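Long-range contact in putative translational inhibitor protein (Yersinia pestis, PDB 5V4D), which belongs to the Rid (YjgF-like) family and is of unknown function, though probably an enamine/imine deaminase like its relatives: residues S5-K10 / L65-T70. Sequence-based numbering, arbitrary orientation.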
loop_
_atom_site.group_PDB
_atom_site.type_symbol
_atom_site.label_atom_id
_atom_site.label_comp_id
_atom_site.label_asym_id
_atom_site.label_seq_id
_atom_site.Cartn_x
_atom_site.Cartn_y
_atom_site.Cartn_z
ATOM N N SER A 5 18.979 6.383 0.277
ATOM C CA SER A 5 20.038 5.552 -0.272
ATOM C C SER A 5 19.468 4.297 -0.907
ATOM O O SER A 5 18.393 3.816 -0.525
ATOM C CB SER A 5 21.050 5.152 0.792
ATOM O OG SER A 5 20.426 4.343 1.741
ATOM N N VAL A 6 20.206 3.787 -1.907
ATOM C CA VAL A 6 19.723 2.693 -2.734
ATOM C C VAL A 6 20.242 1.380 -2.180
ATOM O O VAL A 6 21.337 1.315 -1.588
ATOM C CB VAL A 6 20.130 2.888 -4.207
ATOM C CG1 VAL A 6 21.638 2.572 -4.381
ATOM C CG2 VAL A 6 19.329 1.978 -5.100
ATOM N N ILE A 7 19.452 0.314 -2.366
ATOM C CA ILE A 7 19.871 -1.065 -2.097
ATOM C C ILE A 7 19.933 -1.794 -3.432
ATOM O O ILE A 7 18.969 -1.766 -4.210
ATOM C CB ILE A 7 18.907 -1.805 -1.155
ATOM C CG1 ILE A 7 18.800 -1.105 0.207
ATOM C CG2 ILE A 7 19.371 -3.249 -0.990
ATOM C CD1 ILE A 7 20.117 -1.023 0.953
ATOM N N GLU A 8 21.086 -2.411 -3.718
ATOM C CA GLU A 8 21.296 -3.147 -4.967
ATOM C C GLU A 8 22.039 -4.424 -4.612
ATOM O O GLU A 8 23.124 -4.358 -4.016
ATOM C CB GLU A 8 22.124 -2.323 -5.969
ATOM C CG GLU A 8 21.645 -0.887 -6.190
ATOM C CD GLU A 8 22.646 -0.010 -6.992
ATOM O OE1 GLU A 8 23.785 0.223 -6.506
ATOM O OE2 GLU A 8 22.277 0.463 -8.098
ATOM N N THR A 9 21.470 -5.572 -4.977
ATOM C CA THR A 9 22.135 -6.866 -4.798
ATOM C C THR A 9 21.822 -7.805 -5.955
ATOM O O THR A 9 20.665 -7.914 -6.371
ATOM C CB THR A 9 21.768 -7.543 -3.465
ATOM O OG1 THR A 9 22.353 -8.854 -3.445
ATOM C CG2 THR A 9 20.276 -7.690 -3.243
ATOM N N LYS A 10 22.870 -8.492 -6.469
ATOM C CA LYS A 10 22.634 -9.513 -7.478
ATOM C C LYS A 10 21.908 -10.739 -6.924
ATOM O O LYS A 10 21.491 -11.604 -7.717
ATOM C CB LYS A 10 23.972 -9.954 -8.125
ATOM C CG LYS A 10 24.613 -8.908 -9.040
ATOM C CD LYS A 10 23.613 -8.362 -10.055
ATOM C CE LYS A 10 24.293 -7.877 -11.332
ATOM N NZ LYS A 10 25.352 -6.866 -11.059
ATOM N N LEU A 65 19.239 -8.530 3.651
ATOM C CA LEU A 65 20.653 -8.775 3.983
ATOM C C LEU A 65 21.553 -7.717 3.374
ATOM O O LEU A 65 22.496 -7.258 4.025
ATOM C CB LEU A 65 21.074 -10.160 3.504
ATOM C CG LEU A 65 20.377 -11.320 4.227
ATOM C CD1 LEU A 65 20.876 -12.668 3.713
ATOM C CD2 LEU A 65 20.569 -11.226 5.716
ATOM N N GLN A 66 21.283 -7.322 2.127
ATOM C CA GLN A 66 22.143 -6.327 1.491
ATOM C C GLN A 66 22.047 -5.000 2.225
ATOM O O GLN A 66 23.039 -4.250 2.301
ATOM C CB GLN A 66 21.741 -6.175 0.027
ATOM C CG GLN A 66 22.535 -5.108 -0.740
ATOM C CD GLN A 66 23.990 -5.430 -0.840
ATOM O OE1 GLN A 66 24.410 -6.560 -0.646
ATOM N NE2 GLN A 66 24.788 -4.411 -1.165
ATOM N N ALA A 67 20.861 -4.700 2.775
ATOM C CA ALA A 67 20.641 -3.508 3.589
ATOM C C ALA A 67 21.229 -3.620 4.988
ATOM O O ALA A 67 21.188 -2.637 5.725
ATOM C CB ALA A 67 19.134 -3.201 3.699
ATOM N N GLY A 68 21.759 -4.776 5.372
ATOM C CA GLY A 68 22.291 -4.945 6.706
ATOM C C GLY A 68 21.220 -5.092 7.764
ATOM O O GLY A 68 21.455 -4.778 8.938
ATOM N N THR A 69 20.039 -5.563 7.378
ATOM C CA THR A 69 18.975 -5.770 8.359
ATOM C C THR A 69 18.451 -7.197 8.194
ATOM O O THR A 69 19.087 -7.998 7.489
ATOM C CB THR A 69 17.884 -4.701 8.216
ATOM O OG1 THR A 69 16.995 -4.796 9.347
ATOM C CG2 THR A 69 17.067 -4.874 6.945
ATOM N N THR A 70 17.353 -7.553 8.879
ATOM C CA THR A 70 16.868 -8.931 8.855
ATOM C C THR A 70 15.353 -8.919 8.898
ATOM O O THR A 70 14.730 -7.892 9.170
ATOM C CB THR A 70 17.351 -9.775 10.031
ATOM O OG1 THR A 70 16.843 -9.211 11.235
ATOM C CG2 THR A 70 18.890 -9.881 10.114
HETATM O O HOH W 1 23.280 -1.809 -1.718
#
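The C-terminal end of helix 49-66 rests on strand 5-7, the outermost on its side of the sheet within this chain, and its continuation, with Ile-7 against Gln-66 and Ala-67, and Thr-9 against Gln-66. Ile-7 reaches the helix end with two branches. CD1 lies 3.6 Å from Ala-67 CB, while CG2, anti to the backbone N, comes within 3.7 Å of Gln-66 CG. Thr-9 meets the same methylene part of glutamine, its CB 3.7 Å from Gln-66 CG and its CG2 against Gln-66 CB; Thr-9 OG1 is hydrogen-bonded to Asn-11 N. In this YjgF-like alpha-beta fold the helix packs on the sheet, and Leu-29 of strand 28-31 touches both Ile-7 and Ala-67. The helix closes in a Schellman motif, Gly-68 taking positive phi (75°) and one of the two bonds back into the last turn running from Gly-68 N to Leu-65 O at 2.9 Å. On the solvent side, the chain of Gln-66 bends at chi2 (64°), which brings CD close to Glu-8 O. Its NE2 lies 3.3 Å from Glu-8 O, but at a poor angle for a hydrogen bond. A single water bridges the two segments instead, accepting from Glu-8 N at 3.0 Å and from Gln-66 NE2 at 3.1 Å.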